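Local coordinates for ABC transporter, substrate binding protein (Mannopine) (Agrobacterium fabrum, PDB 5L9S) that serves as a periplasmic solute-binding protein of an ABC transporter, probably capturing the opine mannopine for uptake, and is seen here in its open, unliganded conformation, at residues W149-A153 with A174-L178. Numbering follows the deposited sequence.
Sequences WRVLA and AFRKL
Where two helices cross steeply, an alanine on one can bring the backbones close while a leucine from the other fills the hollow beside it, and this pair illustrates the principle. Both segments are regular helix, tied internally by A153 N to W149 O (2.8 Å) and L178 N to A174 O (3.0 Å). Their axes approach to 9.6 Å and cross at +76°. The backbones come nearest at L152 and A174, CA to CA 5.1 Å, with A174 CB pointing toward the partner helix and resting 3.5 Å from L152 O. L152, in the mt rotamer, is the bump: although its CA-to-CB bond points sideways, CD2 fills the hollow between A174, F175 and L178. L152 CD2 lies 3.7 Å from A174 CB, 3.8 Å from L178 CD1 and 3.9 Å from the F175 ring centroid, only 9° off the ring normal, a CH-pi contact over the face. F175 (chi1 -85°, chi2 -69°) thus supplies a flat wall. L178, one turn after A174, closes the side of the hollow, and its CD1 also meets V151 CG1 at 3.7 Å. This buried apolar interface joins the consecutive helices 149-158 and 171-181 within one lobe of the two-lobed periplasmic binding protein fold. Helix 307-325 packs on V151 and F175, L156 of helix 149-158 extends the contact to A174, and A153 touches F232 of strand 224-240.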
ATOM      1  N   TRP A 149      -6.954 -10.472  -4.888  1.00 47.42           N
ATOM      2  CA  TRP A 149      -7.578 -10.383  -3.570  1.00 46.05           C
ATOM      3  C   TRP A 149      -8.433  -9.117  -3.346  1.00 48.70           C
ATOM      4  O   TRP A 149      -9.502  -9.231  -2.725  1.00 49.60           O
ATOM      5  CB  TRP A 149      -6.564 -10.597  -2.430  1.00 44.33           C
ATOM      6  CG  TRP A 149      -5.653  -9.447  -2.109  1.00 43.97           C
ATOM      7  CD1 TRP A 149      -4.376  -9.245  -2.567  1.00 46.42           C
ATOM      8  CD2 TRP A 149      -5.935  -8.360  -1.209  1.00 42.70           C
ATOM      9  NE1 TRP A 149      -3.856  -8.094  -2.025  1.00 44.24           N
ATOM     10  CE2 TRP A 149      -4.791  -7.532  -1.183  1.00 45.43           C
ATOM     11  CE3 TRP A 149      -7.059  -7.990  -0.436  1.00 43.31           C
ATOM     12  CZ2 TRP A 149      -4.716  -6.399  -0.369  1.00 43.45           C
ATOM     13  CZ3 TRP A 149      -6.983  -6.860   0.356  1.00 43.12           C
ATOM     14  CH2 TRP A 149      -5.812  -6.102   0.414  1.00 42.83           C
ATOM     15  N   ARG A 150      -7.983  -7.930  -3.858  1.00 40.39           N
ATOM     16  CA  ARG A 150      -8.716  -6.668  -3.722  1.00 37.09           C
ATOM     17  C   ARG A 150      -9.958  -6.637  -4.609  1.00 40.77           C
ATOM     18  O   ARG A 150     -10.919  -5.963  -4.285  1.00 40.60           O
ATOM     19  CB  ARG A 150      -7.825  -5.485  -4.079  1.00 35.23           C
ATOM     20  CG  ARG A 150      -6.844  -5.042  -3.016  1.00 40.35           C
ATOM     21  CD  ARG A 150      -6.216  -3.845  -3.639  1.00 43.77           C
ATOM     22  NE  ARG A 150      -4.763  -3.751  -3.500  1.00 51.49           N
ATOM     23  CZ  ARG A 150      -3.879  -4.498  -4.143  1.00 59.56           C
ATOM     24  NH1 ARG A 150      -4.283  -5.503  -4.916  1.00 61.88           N
ATOM     25  NH2 ARG A 150      -2.587  -4.297  -3.968  1.00 43.78           N
ATOM     26  N   VAL A 151      -9.914  -7.301  -5.760  1.00 39.15           N
ATOM     27  CA  VAL A 151     -11.060  -7.385  -6.674  1.00 40.71           C
ATOM     28  C   VAL A 151     -12.131  -8.296  -6.017  1.00 46.55           C
ATOM     29  O   VAL A 151     -13.316  -7.952  -6.015  1.00 46.05           O
ATOM     30  CB  VAL A 151     -10.638  -7.863  -8.093  1.00 44.88           C
ATOM     31  CG1 VAL A 151     -11.839  -8.193  -8.962  1.00 46.45           C
ATOM     32  CG2 VAL A 151      -9.783  -6.812  -8.778  1.00 43.80           C
ATOM     33  N   LEU A 152     -11.689  -9.429  -5.437  1.00 43.70           N
ATOM     34  CA  LEU A 152     -12.504 -10.407  -4.717  1.00 44.72           C
ATOM     35  C   LEU A 152     -13.114  -9.817  -3.452  1.00 46.64           C
ATOM     36  O   LEU A 152     -14.316  -9.960  -3.234  1.00 45.80           O
ATOM     37  CB  LEU A 152     -11.654 -11.657  -4.391  1.00 46.29           C
ATOM     38  CG  LEU A 152     -11.157 -12.492  -5.606  1.00 51.49           C
ATOM     39  CD1 LEU A 152     -10.327 -13.669  -5.149  1.00 52.20           C
ATOM     40  CD2 LEU A 152     -12.312 -13.004  -6.443  1.00 51.78           C
ATOM     41  N   ALA A 153     -12.295  -9.111  -2.638  1.00 43.29           N
ATOM     42  CA  ALA A 153     -12.747  -8.397  -1.438  1.00 42.94           C
ATOM     43  C   ALA A 153     -13.746  -7.259  -1.787  1.00 47.19           C
ATOM     44  O   ALA A 153     -14.696  -7.070  -1.028  1.00 49.74           O
ATOM     45  CB  ALA A 153     -11.555  -7.861  -0.655  1.00 42.36           C
ATOM     46  N   ALA A 174     -17.230 -14.551  -3.831  1.00 61.37           N
ATOM     47  CA  ALA A 174     -16.578 -13.432  -4.513  1.00 58.39           C
ATOM     48  C   ALA A 174     -16.613 -13.567  -6.048  1.00 63.20           C
ATOM     49  O   ALA A 174     -16.920 -12.582  -6.736  1.00 63.22           O
ATOM     50  CB  ALA A 174     -15.157 -13.282  -4.025  1.00 57.29           C
ATOM     51  N   PHE A 175     -16.375 -14.796  -6.573  1.00 60.13           N
ATOM     52  CA  PHE A 175     -16.424 -15.085  -8.011  1.00 60.52           C
ATOM     53  C   PHE A 175     -17.836 -15.079  -8.557  1.00 66.08           C
ATOM     54  O   PHE A 175     -18.032 -14.658  -9.699  1.00 66.37           O
ATOM     55  CB  PHE A 175     -15.714 -16.391  -8.352  1.00 63.66           C
ATOM     56  CG  PHE A 175     -14.225 -16.238  -8.546  1.00 63.52           C
ATOM     57  CD1 PHE A 175     -13.716 -15.553  -9.642  1.00 65.82           C
ATOM     58  CD2 PHE A 175     -13.330 -16.796  -7.644  1.00 64.85           C
ATOM     59  CE1 PHE A 175     -12.343 -15.431  -9.833  1.00 65.34           C
ATOM     60  CE2 PHE A 175     -11.953 -16.683  -7.841  1.00 66.78           C
ATOM     61  CZ  PHE A 175     -11.469 -16.015  -8.942  1.00 64.44           C
ATOM     62  N   ARG A 176     -18.819 -15.529  -7.735  1.00 64.37           N
ATOM     63  CA  ARG A 176     -20.256 -15.553  -8.048  1.00 66.59           C
ATOM     64  C   ARG A 176     -20.716 -14.094  -8.264  1.00 66.31           C
ATOM     65  O   ARG A 176     -21.383 -13.803  -9.260  1.00 67.64           O
ATOM     66  CB  ARG A 176     -21.030 -16.180  -6.872  1.00 70.58           C
ATOM     67  CG  ARG A 176     -21.952 -17.341  -7.188  1.00 86.12           C
ATOM     68  CD  ARG A 176     -22.597 -17.828  -5.883  1.00 98.33           C
ATOM     69  NE  ARG A 176     -21.682 -18.718  -5.190  1.00 99.27           N
ATOM     70  CZ  ARG A 176     -21.497 -18.828  -3.875  1.00106.91           C
ATOM     71  NH1 ARG A 176     -22.178 -18.059  -3.026  1.00 88.43           N
ATOM     72  NH2 ARG A 176     -20.623 -19.701  -3.399  1.00 90.35           N
ATOM     73  N   LYS A 177     -20.301 -13.178  -7.355  1.00 57.93           N
ATOM     74  CA  LYS A 177     -20.618 -11.755  -7.430  1.00 56.17           C
ATOM     75  C   LYS A 177     -19.968 -11.100  -8.658  1.00 60.70           C
ATOM     76  O   LYS A 177     -20.651 -10.342  -9.363  1.00 60.36           O
ATOM     77  CB  LYS A 177     -20.258 -11.018  -6.120  1.00 54.67           C
ATOM     78  CG  LYS A 177     -20.813  -9.576  -5.990  1.00 54.80           C
ATOM     79  CD  LYS A 177     -22.325  -9.521  -5.725  1.00 59.44           C
ATOM     80  CE  LYS A 177     -22.853  -8.122  -5.555  1.00 61.83           C
ATOM     81  NZ  LYS A 177     -24.338  -8.086  -5.625  1.00 67.70           N
ATOM     82  N   LEU A 178     -18.665 -11.422  -8.931  1.00 56.49           N
ATOM     83  CA  LEU A 178     -17.926 -10.898 -10.084  1.00 55.30           C
ATOM     84  C   LEU A 178     -18.564 -11.219 -11.406  1.00 63.86           C
ATOM     85  O   LEU A 178     -18.506 -10.377 -12.294  1.00 63.52           O
ATOM     86  CB  LEU A 178     -16.471 -11.334 -10.100  1.00 53.79           C
ATOM     87  CG  LEU A 178     -15.543 -10.374  -9.413  1.00 55.72           C
ATOM     88  CD1 LEU A 178     -14.237 -11.033  -9.076  1.00 54.92           C
ATOM     89  CD2 LEU A 178     -15.338  -9.107 -10.246  1.00 57.98           C
TER